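Local coordinates for protein formate dehydrogenase (Pyrobaculum aerophilum, PDB 1QP8) that probably reduces glyoxylate and hydroxypyruvate with a nicotinamide cofactor, as a member of the D-isomer specific 2-hydroxyacid dehydrogenase family, and binds NADPH, at residues R50-D62 and P71-A83. Numbering follows the deposited sequence.
Sequences RLKFIQVVTAGLD and PHVTVAGNAGSNA. With NDP (NADPH dihydro-nicotinamide-adenine-dinucleotide phosphate), chain C.
Ile54 pairs with Val75 and Gln55 with Ala76 in a short parallel ladder, stitched by Ile54 N to Thr74 O (3.0 Å), Ala76 N to Ile54 O (3.0 Å) and Val56 N to Ala76 O (2.9 Å), the last nearly straight at 171°. Past the strands the regular pattern ends: Asn78 N bonds Thr58 O instead of Val56 O. On one face of the ladder Ile54 CD1 lies 3.6 Å from Val73 CG1, while Val75 meets Val56 and the tip of Leu61. On the other, the Phe53 ring brings CZ to 3.7 Å from Ala76 CB and takes Thr74 CG2 at its edge. Gln55 bends at chi2 (65°), which folds its amide back so that NE2 donates to Val56 O at 3.0 Å, with a weak bond to Gly77 O; OE1 accepts from Asn281. A leucine in place of Gln55 would probably leave the Asn281 amide without its acceptor and Val56 O without this donor. Asn78 ND2 donates to Val57 O, nearly in its own amide plane, and also bonds Met274 O, two acceptors that fix the amide's rotation. The pair belongs to the catalytic part of the D-2-hydroxyacid dehydrogenase fold, and the loops after its strands line the NADPH pocket: Ala59 CB and Asn82 OD1 touch the nicotinamide ring, Ala79 CB a phosphate oxygen. Val37 flanks segment 50-62, its backbone bonding Gln55 and Val57; on the other side Val75 and Gly77 pair with Ala295 and Asn293. Helix 268-286 packs on Asn78 and Phe53, Tyr285 stacking on the ring, and helix 42-47 on Leu51 and Ile54.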
loop_
_atom_site.group_PDB
_atom_site.type_symbol
_atom_site.label_atom_id
_atom_site.label_comp_id
_atom_site.label_asym_id
_atom_site.label_seq_id
_atom_site.Cartn_x
_atom_site.Cartn_y
_atom_site.Cartn_z
ATOM N N ARG A 50 -8.112 5.220 46.795
ATOM C CA ARG A 50 -8.729 3.911 46.566
ATOM C C ARG A 50 -8.753 3.446 45.122
ATOM O O ARG A 50 -9.391 2.445 44.809
ATOM C CB ARG A 50 -10.151 3.909 47.121
ATOM C CG ARG A 50 -10.260 4.598 48.466
ATOM C CD ARG A 50 -11.490 4.148 49.216
ATOM N NE ARG A 50 -11.441 4.579 50.604
ATOM C CZ ARG A 50 -11.478 5.851 50.983
ATOM N NH1 ARG A 50 -11.568 6.812 50.067
ATOM N NH2 ARG A 50 -11.419 6.160 52.276
ATOM N N LEU A 51 -8.069 4.166 44.242
ATOM C CA LEU A 51 -8.037 3.756 42.850
ATOM C C LEU A 51 -7.445 2.355 42.827
ATOM O O LEU A 51 -6.402 2.100 43.448
ATOM C CB LEU A 51 -7.167 4.700 42.028
ATOM C CG LEU A 51 -6.994 4.406 40.527
ATOM C CD1 LEU A 51 -8.336 4.442 39.798
ATOM C CD2 LEU A 51 -6.047 5.449 39.943
ATOM N N LYS A 52 -8.114 1.444 42.128
ATOM C CA LYS A 52 -7.634 0.072 42.057
ATOM C C LYS A 52 -7.483 -0.434 40.623
ATOM O O LYS A 52 -6.886 -1.489 40.397
ATOM C CB LYS A 52 -8.579 -0.828 42.840
ATOM C CG LYS A 52 -8.868 -0.273 44.221
ATOM C CD LYS A 52 -9.764 -1.179 45.032
ATOM C CE LYS A 52 -9.920 -0.650 46.441
ATOM N NZ LYS A 52 -10.523 0.709 46.462
ATOM N N PHE A 53 -8.025 0.315 39.663
ATOM C CA PHE A 53 -7.935 -0.066 38.257
ATOM C C PHE A 53 -7.852 1.170 37.376
ATOM O O PHE A 53 -8.476 2.172 37.671
ATOM C CB PHE A 53 -9.156 -0.892 37.851
ATOM C CG PHE A 53 -9.124 -1.364 36.410
ATOM C CD1 PHE A 53 -8.204 -2.322 35.993
ATOM C CD2 PHE A 53 -10.038 -0.871 35.475
ATOM C CE1 PHE A 53 -8.203 -2.786 34.671
ATOM C CE2 PHE A 53 -10.035 -1.333 34.158
ATOM C CZ PHE A 53 -9.118 -2.290 33.761
ATOM N N ILE A 54 -7.070 1.103 36.307
ATOM C CA ILE A 54 -6.939 2.228 35.389
ATOM C C ILE A 54 -6.980 1.737 33.951
ATOM O O ILE A 54 -6.030 1.100 33.481
ATOM C CB ILE A 54 -5.620 2.995 35.591
ATOM C CG1 ILE A 54 -5.626 3.709 36.951
ATOM C CG2 ILE A 54 -5.442 4.024 34.494
ATOM C CD1 ILE A 54 -4.334 4.488 37.254
ATOM N N GLN A 55 -8.086 2.021 33.263
ATOM C CA GLN A 55 -8.246 1.627 31.872
ATOM C C GLN A 55 -7.804 2.781 31.005
ATOM O O GLN A 55 -8.370 3.878 31.089
ATOM C CB GLN A 55 -9.704 1.320 31.545
ATOM C CG GLN A 55 -9.944 0.985 30.069
ATOM C CD GLN A 55 -9.241 -0.295 29.648
ATOM O OE1 GLN A 55 -9.529 -1.375 30.182
ATOM N NE2 GLN A 55 -8.310 -0.184 28.695
ATOM N N VAL A 56 -6.798 2.529 30.175
ATOM C CA VAL A 56 -6.287 3.547 29.276
ATOM C C VAL A 56 -6.893 3.339 27.893
ATOM O O VAL A 56 -7.042 2.214 27.429
ATOM C CB VAL A 56 -4.743 3.481 29.165
ATOM C CG1 VAL A 56 -4.238 4.661 28.325
ATOM C CG2 VAL A 56 -4.111 3.506 30.555
ATOM N N VAL A 57 -7.242 4.437 27.236
ATOM C CA VAL A 57 -7.834 4.389 25.903
ATOM C C VAL A 57 -6.820 4.090 24.797
ATOM O O VAL A 57 -7.125 3.389 23.837
ATOM C CB VAL A 57 -8.522 5.726 25.584
ATOM C CG1 VAL A 57 -9.382 5.589 24.332
ATOM C CG2 VAL A 57 -9.364 6.161 26.771
ATOM N N THR A 58 -5.615 4.627 24.928
ATOM C CA THR A 58 -4.574 4.416 23.920
ATOM C C THR A 58 -4.008 2.992 23.937
ATOM O O THR A 58 -4.192 2.239 24.894
ATOM C CB THR A 58 -3.414 5.380 24.141
ATOM O OG1 THR A 58 -2.832 5.120 25.425
ATOM C CG2 THR A 58 -3.904 6.820 24.104
ATOM N N ALA A 59 -3.299 2.624 22.882
ATOM C CA ALA A 59 -2.732 1.289 22.818
ATOM C C ALA A 59 -1.454 1.157 23.640
ATOM O O ALA A 59 -1.132 0.062 24.110
ATOM C CB ALA A 59 -2.464 0.914 21.380
ATOM N N GLY A 60 -0.736 2.270 23.809
ATOM C CA GLY A 60 0.507 2.253 24.567
ATOM C C GLY A 60 0.340 2.737 25.988
ATOM O O GLY A 60 -0.710 3.272 26.317
ATOM N N LEU A 61 1.366 2.565 26.822
ATOM C CA LEU A 61 1.292 2.983 28.221
ATOM C C LEU A 61 2.544 3.689 28.726
ATOM O O LEU A 61 2.626 4.055 29.901
ATOM C CB LEU A 61 1.053 1.778 29.118
ATOM C CG LEU A 61 0.156 0.655 28.627
ATOM C CD1 LEU A 61 0.111 -0.403 29.708
ATOM C CD2 LEU A 61 -1.248 1.159 28.330
ATOM N N ASP A 62 3.525 3.865 27.852
ATOM C CA ASP A 62 4.771 4.518 28.236
ATOM C C ASP A 62 4.550 5.939 28.753
ATOM O O ASP A 62 5.285 6.409 29.628
ATOM C CB ASP A 62 5.720 4.556 27.045
ATOM C CG ASP A 62 5.094 5.209 25.828
ATOM O OD1 ASP A 62 4.183 4.596 25.214
ATOM O OD2 ASP A 62 5.513 6.339 25.494
ATOM N N PRO A 71 1.917 0.658 43.134
ATOM C CA PRO A 71 2.229 -0.682 42.611
ATOM C C PRO A 71 1.117 -1.721 42.522
ATOM O O PRO A 71 1.296 -2.757 41.888
ATOM C CB PRO A 71 3.359 -1.150 43.523
ATOM C CG PRO A 71 4.028 0.128 43.899
ATOM C CD PRO A 71 2.864 1.034 44.197
ATOM N N HIS A 72 -0.023 -1.444 43.137
ATOM C CA HIS A 72 -1.138 -2.388 43.148
ATOM C C HIS A 72 -2.307 -1.973 42.263
ATOM O O HIS A 72 -3.299 -2.697 42.177
ATOM C CB HIS A 72 -1.678 -2.495 44.561
ATOM C CG HIS A 72 -2.233 -1.202 45.063
ATOM N ND1 HIS A 72 -1.514 -0.344 45.873
ATOM C CD2 HIS A 72 -3.403 -0.575 44.802
ATOM C CE1 HIS A 72 -2.213 0.752 46.082
ATOM N NE2 HIS A 72 -3.367 0.645 45.440
ATOM N N VAL A 73 -2.199 -0.818 41.615
ATOM C CA VAL A 73 -3.296 -0.305 40.824
ATOM C C VAL A 73 -3.821 -1.033 39.606
ATOM O O VAL A 73 -4.958 -0.784 39.215
ATOM C CB VAL A 73 -3.041 1.158 40.468
ATOM C CG1 VAL A 73 -4.037 1.652 39.414
ATOM C CG2 VAL A 73 -3.187 1.988 41.731
ATOM N N THR A 74 -3.059 -1.933 38.996
ATOM C CA THR A 74 -3.593 -2.654 37.820
ATOM C C THR A 74 -3.958 -1.706 36.688
ATOM O O THR A 74 -4.987 -1.045 36.733
ATOM C CB THR A 74 -4.889 -3.429 38.131
ATOM O OG1 THR A 74 -4.769 -4.082 39.399
ATOM C CG2 THR A 74 -5.168 -4.459 37.040
ATOM N N VAL A 75 -3.128 -1.677 35.659
ATOM C CA VAL A 75 -3.339 -0.805 34.524
ATOM C C VAL A 75 -3.563 -1.629 33.273
ATOM O O VAL A 75 -2.715 -2.427 32.892
ATOM C CB VAL A 75 -2.099 0.094 34.318
ATOM C CG1 VAL A 75 -2.225 0.888 33.025
ATOM C CG2 VAL A 75 -1.939 1.036 35.510
ATOM N N ALA A 76 -4.708 -1.461 32.631
ATOM C CA ALA A 76 -4.964 -2.202 31.396
ATOM C C ALA A 76 -5.032 -1.178 30.295
ATOM O O ALA A 76 -5.598 -0.101 30.472
ATOM C CB ALA A 76 -6.291 -2.964 31.469
ATOM N N GLY A 77 -4.450 -1.491 29.154
ATOM C CA GLY A 77 -4.523 -0.542 28.067
ATOM C C GLY A 77 -5.375 -1.100 26.940
ATOM O O GLY A 77 -5.998 -2.161 27.058
ATOM N N ASN A 78 -5.460 -0.350 25.857
ATOM C CA ASN A 78 -6.167 -0.837 24.700
ATOM C C ASN A 78 -5.040 -1.507 23.912
ATOM O O ASN A 78 -3.941 -1.698 24.447
ATOM C CB ASN A 78 -6.767 0.318 23.911
ATOM C CG ASN A 78 -8.299 0.296 23.890
ATOM O OD1 ASN A 78 -8.923 -0.771 23.843
ATOM N ND2 ASN A 78 -8.908 1.481 23.897
ATOM N N ALA A 79 -5.310 -1.856 22.659
ATOM C CA ALA A 79 -4.335 -2.510 21.768
ATOM C C ALA A 79 -5.172 -3.358 20.852
ATOM O O ALA A 79 -5.926 -4.191 21.326
ATOM C CB ALA A 79 -3.340 -3.429 22.541
ATOM N N GLY A 80 -5.039 -3.169 19.549
ATOM C CA GLY A 80 -5.863 -3.932 18.634
ATOM C C GLY A 80 -7.159 -3.167 18.473
ATOM O O GLY A 80 -8.000 -3.497 17.644
ATOM N N SER A 81 -7.322 -2.133 19.285
ATOM C CA SER A 81 -8.518 -1.316 19.208
ATOM C C SER A 81 -8.382 -0.476 17.959
ATOM O O SER A 81 -9.379 -0.013 17.404
ATOM C CB SER A 81 -8.650 -0.439 20.449
ATOM O OG SER A 81 -7.375 -0.049 20.913
ATOM N N ASN A 82 -7.138 -0.295 17.514
ATOM C CA ASN A 82 -6.859 0.467 16.293
ATOM C C ASN A 82 -5.876 -0.306 15.402
ATOM O O ASN A 82 -5.262 0.251 14.495
ATOM C CB ASN A 82 -6.298 1.847 16.641
ATOM C CG ASN A 82 -5.048 1.773 17.476
ATOM O OD1 ASN A 82 -4.468 2.795 17.837
ATOM N ND2 ASN A 82 -4.623 0.561 17.795
ATOM N N ALA A 83 -5.760 -1.602 15.659
ATOM C CA ALA A 83 -4.842 -2.451 14.918
ATOM C C ALA A 83 -5.021 -2.354 13.414
ATOM O O ALA A 83 -4.053 -2.157 12.685
ATOM C CB ALA A 83 -4.983 -3.900 15.376
HETATM P PA NDP C . 0.407 -5.050 21.596
HETATM O O1A NDP C . 0.868 -4.284 22.796
HETATM O O2A NDP C . -0.585 -3.977 21.369
HETATM O O5B NDP C . 2.013 -5.203 21.247
HETATM C C5B NDP C . 2.546 -6.493 21.754
HETATM C C4B NDP C . 3.528 -7.122 20.699
HETATM O O4B NDP C . 4.876 -6.511 20.673
HETATM C C3B NDP C . 3.867 -8.639 20.980
HETATM O O3B NDP C . 4.361 -9.248 19.801
HETATM C C2B NDP C . 4.875 -8.426 22.109
HETATM O O2B NDP C . 5.633 -9.441 22.660
HETATM C C1B NDP C . 5.688 -7.335 21.547
HETATM N N9A NDP C . 6.481 -6.672 22.530
HETATM C C8A NDP C . 6.140 -5.884 23.597
HETATM N N7A NDP C . 7.208 -5.439 24.259
HETATM C C5A NDP C . 8.265 -5.979 23.568
HETATM C C6A NDP C . 9.692 -5.895 23.770
HETATM N N6A NDP C . 10.182 -5.181 24.801
HETATM N N1A NDP C . 10.507 -6.581 22.877
HETATM C C2A NDP C . 9.917 -7.304 21.848
HETATM N N3A NDP C . 8.626 -7.435 21.600
HETATM C C4A NDP C . 7.852 -6.722 22.501
HETATM O O3 NDP C . 0.507 -4.747 20.060
HETATM P PN NDP C . 0.281 -3.602 18.905
HETATM O O1N NDP C . 0.603 -4.132 17.560
HETATM O O2N NDP C . -1.102 -3.027 18.946
HETATM O O5D NDP C . 1.334 -2.374 19.289
HETATM C C5D NDP C . 0.931 -1.425 20.306
HETATM C C4D NDP C . 2.033 -0.354 20.357
HETATM O O4D NDP C . 2.079 0.338 19.085
HETATM C C3D NDP C . 1.720 0.701 21.417
HETATM O O3D NDP C . 2.260 0.275 22.657
HETATM C C2D NDP C . 2.363 1.972 20.800
HETATM O O2D NDP C . 3.717 2.149 21.243
HETATM C C1D NDP C . 2.212 1.768 19.274
HETATM N N1N NDP C . 1.004 2.513 18.678
HETATM C C2N NDP C . 1.310 3.502 17.681
HETATM C C3N NDP C . 0.207 4.194 17.123
HETATM C C7N NDP C . 0.509 5.285 16.024
HETATM O O7N NDP C . -0.436 5.746 15.412
HETATM N N7N NDP C . 1.809 5.639 15.830
HETATM C C4N NDP C . -1.178 3.973 17.482
HETATM C C5N NDP C . -1.327 2.954 18.490
HETATM C C6N NDP C . -0.326 2.242 19.077
HETATM P P2B NDP C . 4.974 -10.110 24.076
HETATM O O1X NDP C . 6.100 -11.085 24.318
HETATM O O2X NDP C . 4.909 -8.945 24.998
HETATM O O3X NDP C . 3.687 -10.654 23.677
#